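Local coordinates for protein Cwp19 (Clostridioides difficile, PDB 5OQ3) that probably cleaves bacterial cell-wall peptidoglycan through this TIM-barrel glycoside hydrolase domain, although the whole protein may also have amidase activity, at residues I66-S77 with M117-I128. Numbering follows the deposited sequence.
Sequences INTAVVQVRPKS and MEFHAWFNPYRI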
loop_
_atom_site.group_PDB
_atom_site.type_symbol
_atom_site.label_atom_id
_atom_site.label_comp_id
_atom_site.label_asym_id
_atom_site.label_seq_id
_atom_site.Cartn_x
_atom_site.Cartn_y
_atom_site.Cartn_z
ATOM N N ILE A 66 9.271 -15.350 5.802
ATOM C CA ILE A 66 8.447 -14.543 4.897
ATOM C C ILE A 66 8.056 -15.367 3.675
ATOM O O ILE A 66 8.889 -16.021 3.040
ATOM C CB ILE A 66 9.162 -13.242 4.507
ATOM C CG1 ILE A 66 9.463 -12.374 5.713
ATOM C CG2 ILE A 66 8.397 -12.456 3.437
ATOM C CD1 ILE A 66 8.240 -11.886 6.445
ATOM N N ASN A 67 6.755 -15.348 3.374
ATOM C CA ASN A 67 6.196 -16.104 2.260
ATOM C C ASN A 67 5.610 -15.280 1.148
ATOM O O ASN A 67 5.201 -15.835 0.118
ATOM C CB ASN A 67 5.204 -17.177 2.739
ATOM C CG ASN A 67 3.977 -16.601 3.456
ATOM O OD1 ASN A 67 3.551 -15.470 3.201
ATOM N ND2 ASN A 67 3.395 -17.414 4.385
ATOM N N THR A 68 5.655 -13.956 1.285
ATOM C CA THR A 68 4.985 -13.040 0.331
ATOM C C THR A 68 5.777 -11.752 0.249
ATOM O O THR A 68 6.058 -11.158 1.305
ATOM C CB THR A 68 3.521 -12.754 0.765
ATOM O OG1 THR A 68 2.799 -13.990 0.846
ATOM C CG2 THR A 68 2.811 -11.846 -0.255
ATOM N N ALA A 69 6.079 -11.306 -0.971
ATOM C CA ALA A 69 6.766 -10.037 -1.196
ATOM C C ALA A 69 5.730 -9.087 -1.770
ATOM O O ALA A 69 5.080 -9.400 -2.758
ATOM C CB ALA A 69 7.908 -10.225 -2.190
ATOM N N VAL A 70 5.602 -7.930 -1.196
ATOM C CA VAL A 70 4.644 -6.880 -1.633
ATOM C C VAL A 70 5.504 -5.736 -2.168
ATOM O O VAL A 70 6.120 -4.973 -1.386
ATOM C CB VAL A 70 3.732 -6.415 -0.490
ATOM C CG1 VAL A 70 2.726 -5.390 -1.023
ATOM C CG2 VAL A 70 2.968 -7.597 0.120
ATOM N N VAL A 71 5.648 -5.680 -3.504
ATOM C CA VAL A 71 6.702 -4.874 -4.137
ATOM C C VAL A 71 6.076 -3.687 -4.856
ATOM O O VAL A 71 5.161 -3.877 -5.653
ATOM C CB VAL A 71 7.496 -5.750 -5.121
ATOM C CG1 VAL A 71 8.596 -4.923 -5.772
ATOM C CG2 VAL A 71 8.077 -6.971 -4.365
ATOM N N GLN A 72 6.549 -2.486 -4.568
ATOM C CA GLN A 72 5.983 -1.223 -5.065
ATOM C C GLN A 72 6.388 -0.987 -6.504
ATOM O O GLN A 72 7.457 -0.487 -6.783
ATOM C CB GLN A 72 6.456 -0.093 -4.140
ATOM C CG GLN A 72 5.729 1.224 -4.291
ATOM C CD GLN A 72 6.170 2.227 -3.270
ATOM O OE1 GLN A 72 7.331 2.194 -2.837
ATOM N NE2 GLN A 72 5.274 3.156 -2.903
ATOM N N VAL A 73 5.488 -1.376 -7.416
ATOM C CA VAL A 73 5.709 -1.266 -8.840
ATOM C C VAL A 73 5.306 0.095 -9.421
ATOM O O VAL A 73 5.691 0.423 -10.529
ATOM C CB VAL A 73 5.043 -2.406 -9.628
ATOM C CG1 VAL A 73 5.567 -3.776 -9.179
ATOM C CG2 VAL A 73 3.525 -2.376 -9.602
ATOM N N ARG A 74 4.480 0.832 -8.664
ATOM C CA ARG A 74 4.045 2.215 -9.017
ATOM C C ARG A 74 4.204 3.095 -7.790
ATOM O O ARG A 74 3.227 3.384 -7.098
ATOM C CB ARG A 74 2.595 2.217 -9.473
ATOM C CG ARG A 74 2.011 3.577 -9.842
ATOM C CD ARG A 74 0.522 3.453 -10.052
ATOM N NE ARG A 74 -0.146 4.724 -10.231
ATOM C CZ ARG A 74 -0.401 5.310 -11.394
ATOM N NH1 ARG A 74 0.016 4.788 -12.519
ATOM N NH2 ARG A 74 -1.132 6.442 -11.410
ATOM N N PRO A 75 5.444 3.551 -7.533
ATOM C CA PRO A 75 5.641 4.449 -6.412
ATOM C C PRO A 75 5.214 5.875 -6.655
ATOM O O PRO A 75 4.894 6.571 -5.684
ATOM C CB PRO A 75 7.146 4.404 -6.192
ATOM C CG PRO A 75 7.732 4.058 -7.507
ATOM C CD PRO A 75 6.736 3.083 -8.073
ATOM N N LYS A 76 5.156 6.308 -7.919
ATOM C CA LYS A 76 4.992 7.740 -8.229
ATOM C C LYS A 76 4.499 7.927 -9.667
ATOM O O LYS A 76 5.226 8.430 -10.534
ATOM C CB LYS A 76 6.307 8.462 -7.972
ATOM C CG LYS A 76 6.233 9.962 -8.079
ATOM C CD LYS A 76 7.634 10.531 -7.961
ATOM C CE LYS A 76 7.666 11.926 -8.519
ATOM N NZ LYS A 76 9.048 12.329 -8.843
ATOM N N SER A 77 3.253 7.492 -9.903
ATOM C CA SER A 77 2.613 7.531 -11.254
ATOM C C SER A 77 3.569 7.046 -12.363
ATOM O O SER A 77 3.631 7.622 -13.449
ATOM C CB SER A 77 2.092 8.936 -11.602
ATOM O OG SER A 77 1.410 8.914 -12.851
ATOM N N MET A 117 7.643 -18.039 -2.957
ATOM C CA MET A 117 7.057 -16.842 -2.382
ATOM C C MET A 117 6.033 -16.251 -3.338
ATOM O O MET A 117 6.233 -16.264 -4.547
ATOM C CB MET A 117 8.123 -15.797 -2.113
ATOM C CG MET A 117 9.215 -16.285 -1.181
ATOM S SD MET A 117 10.645 -15.271 -0.975
ATOM C CE MET A 117 10.063 -14.045 0.169
ATOM N N GLU A 118 4.920 -15.773 -2.787
ATOM C CA GLU A 118 3.930 -15.057 -3.563
ATOM C C GLU A 118 4.379 -13.616 -3.784
ATOM O O GLU A 118 5.232 -13.082 -3.038
ATOM C CB GLU A 118 2.559 -15.087 -2.875
ATOM C CG GLU A 118 2.046 -16.484 -2.581
ATOM C CD GLU A 118 1.096 -17.011 -3.584
ATOM O OE1 GLU A 118 0.152 -16.299 -3.950
ATOM O OE2 GLU A 118 1.214 -18.196 -3.943
ATOM N N PHE A 119 3.836 -13.028 -4.840
ATOM C CA PHE A 119 4.224 -11.696 -5.273
ATOM C C PHE A 119 2.964 -10.855 -5.410
ATOM O O PHE A 119 2.087 -11.139 -6.235
ATOM C CB PHE A 119 4.939 -11.765 -6.625
ATOM C CG PHE A 119 5.497 -10.443 -7.054
ATOM C CD1 PHE A 119 4.694 -9.502 -7.676
ATOM C CD2 PHE A 119 6.841 -10.132 -6.825
ATOM C CE1 PHE A 119 5.195 -8.288 -8.055
ATOM C CE2 PHE A 119 7.349 -8.904 -7.220
ATOM C CZ PHE A 119 6.524 -7.995 -7.844
ATOM N N HIS A 120 2.846 -9.806 -4.626
ATOM C CA HIS A 120 1.760 -8.821 -4.735
ATOM C C HIS A 120 2.360 -7.523 -5.285
ATOM O O HIS A 120 3.287 -6.971 -4.731
ATOM C CB HIS A 120 1.072 -8.546 -3.410
ATOM C CG HIS A 120 0.295 -9.708 -2.880
ATOM N ND1 HIS A 120 -0.741 -9.552 -1.984
ATOM C CD2 HIS A 120 0.374 -11.042 -3.131
ATOM C CE1 HIS A 120 -1.242 -10.737 -1.697
ATOM N NE2 HIS A 120 -0.585 -11.658 -2.366
ATOM N N ALA A 121 1.824 -7.051 -6.402
ATOM C CA ALA A 121 2.207 -5.783 -7.018
ATOM C C ALA A 121 1.510 -4.638 -6.311
ATOM O O ALA A 121 0.267 -4.580 -6.293
ATOM C CB ALA A 121 1.837 -5.802 -8.494
ATOM N N TRP A 122 2.312 -3.736 -5.727
ATOM C CA TRP A 122 1.826 -2.616 -4.974
ATOM C C TRP A 122 1.860 -1.331 -5.831
ATOM O O TRP A 122 2.892 -0.973 -6.403
ATOM C CB TRP A 122 2.633 -2.523 -3.692
ATOM C CG TRP A 122 2.721 -1.263 -2.911
ATOM C CD1 TRP A 122 1.836 -0.203 -2.896
ATOM C CD2 TRP A 122 3.717 -0.961 -1.941
ATOM N NE1 TRP A 122 2.276 0.748 -2.022
ATOM C CE2 TRP A 122 3.426 0.318 -1.436
ATOM C CE3 TRP A 122 4.864 -1.614 -1.485
ATOM C CZ2 TRP A 122 4.216 0.944 -0.453
ATOM C CZ3 TRP A 122 5.666 -0.986 -0.535
ATOM C CH2 TRP A 122 5.332 0.277 -0.033
ATOM N N PHE A 123 0.717 -0.668 -5.842
ATOM C CA PHE A 123 0.497 0.574 -6.588
ATOM C C PHE A 123 0.067 1.705 -5.648
ATOM O O PHE A 123 -0.746 1.492 -4.726
ATOM C CB PHE A 123 -0.628 0.387 -7.609
ATOM C CG PHE A 123 -0.400 -0.707 -8.607
ATOM C CD1 PHE A 123 -0.708 -2.049 -8.320
ATOM C CD2 PHE A 123 -0.014 -0.401 -9.900
ATOM C CE1 PHE A 123 -0.522 -3.036 -9.251
ATOM C CE2 PHE A 123 0.183 -1.397 -10.830
ATOM C CZ PHE A 123 -0.100 -2.724 -10.520
ATOM N N ASN A 124 0.548 2.923 -5.928
ATOM C CA ASN A 124 0.008 4.144 -5.328
ATOM C C ASN A 124 -0.913 4.775 -6.397
ATOM O O ASN A 124 -0.432 5.147 -7.455
ATOM C CB ASN A 124 1.140 5.059 -4.885
ATOM C CG ASN A 124 0.634 6.342 -4.266
ATOM O OD1 ASN A 124 -0.297 6.975 -4.791
ATOM N ND2 ASN A 124 1.295 6.775 -3.169
ATOM N N PRO A 125 -2.240 4.833 -6.172
ATOM C CA PRO A 125 -3.096 5.239 -7.282
ATOM C C PRO A 125 -2.957 6.719 -7.704
ATOM O O PRO A 125 -2.888 6.984 -8.907
ATOM C CB PRO A 125 -4.524 4.944 -6.756
ATOM C CG PRO A 125 -4.387 4.812 -5.284
ATOM C CD PRO A 125 -3.009 4.335 -5.015
ATOM N N TYR A 126 -3.028 7.660 -6.750
ATOM C CA TYR A 126 -3.261 9.085 -7.089
ATOM C C TYR A 126 -2.010 9.989 -7.047
ATOM O O TYR A 126 -2.090 11.088 -7.549
ATOM C CB TYR A 126 -4.308 9.736 -6.183
ATOM C CG TYR A 126 -5.612 8.958 -6.000
ATOM C CD1 TYR A 126 -6.476 8.709 -7.053
ATOM C CD2 TYR A 126 -5.986 8.521 -4.748
ATOM C CE1 TYR A 126 -7.666 8.030 -6.866
ATOM C CE2 TYR A 126 -7.186 7.871 -4.531
ATOM C CZ TYR A 126 -8.038 7.639 -5.599
ATOM O OH TYR A 126 -9.209 6.983 -5.352
ATOM N N ARG A 127 -0.886 9.545 -6.459
ATOM C CA ARG A 127 0.271 10.417 -6.381
ATOM C C ARG A 127 0.783 10.714 -7.767
ATOM O O ARG A 127 0.888 9.816 -8.616
ATOM C CB ARG A 127 1.363 9.717 -5.563
ATOM C CG ARG A 127 2.772 10.344 -5.639
ATOM C CD ARG A 127 3.793 9.479 -4.913
ATOM N NE ARG A 127 3.588 9.513 -3.473
ATOM C CZ ARG A 127 3.987 8.566 -2.623
ATOM N NH1 ARG A 127 4.671 7.508 -3.042
ATOM N NH2 ARG A 127 3.729 8.697 -1.323
ATOM N N ILE A 128 1.192 11.963 -7.968
ATOM C CA ILE A 128 1.932 12.371 -9.178
ATOM C C ILE A 128 3.320 12.905 -8.805
ATOM O O ILE A 128 4.285 12.393 -9.299
ATOM C CB ILE A 128 1.187 13.414 -10.055
ATOM C CG1 ILE A 128 -0.217 12.936 -10.439
ATOM C CG2 ILE A 128 2.022 13.716 -11.297
ATOM C CD1 ILE A 128 -1.094 14.030 -10.987
HETATM O O HOH W 1 5.191 5.558 -0.500
HETATM O O HOH W 2 5.089 10.815 -11.770
HETATM O O HOH W 3 1.311 7.166 -8.039
#
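Neighbouring parallel strands two and three of the TIM barrel pair here, T68 beside E118 through Q72 beside W122, and show how a parallel pair absorbs a bulge. Alternate residues of 66-77 (N67, A69, V71, V73) bond to alternate residues of 117-128 (E118, H120, W122), as in A69 N to E118 O (2.9 Å) and H120 N to A69 O (2.9 Å). A beta bulge follows: V73 N reaches W122 O at 2.8 Å, R74 N shares that oxygen weakly, and the register slips by one so that R74 pairs with F123.

Side chains of T68, V70, Q72, H120 and W122 point into the barrel; those of V71, F119 and F123 face the surrounding helices, F119 on 104-114 and F123 on 165-181. On the inner face Q72 lies over W122. With CG anti to the backbone N (chi1 -166°) and the chain extended, its CB sits 3.7 Å from the centroid of the six-membered ring as a CH-pi contact, and its amide stacks 17° from the indole plane. S33 holds the amide oxygen, while D190 takes the indole N-H. On the outer face V73 CG2 covers one side of the F123 ring, 3.8 Å from its centroid.

At and beyond the ends of the strands two arginines join the chains. The extended R74 gives NE to N124 O (2.8 Å), nearly in its guanidinium plane, and NH2 to P125 O (3.1 Å). In return R127, bent at chi3 (-70°), sends NH1 to P75 O (2.8 Å), nearly along its C=O axis, with the N124 amide nitrogen over its guanidinium face. R74 grips two carbonyls of 117-128 and R127 one of 66-77, so the two chain ends are held in both directions, and the donated N-H bonds probably help offset the cost of burying R74's charge.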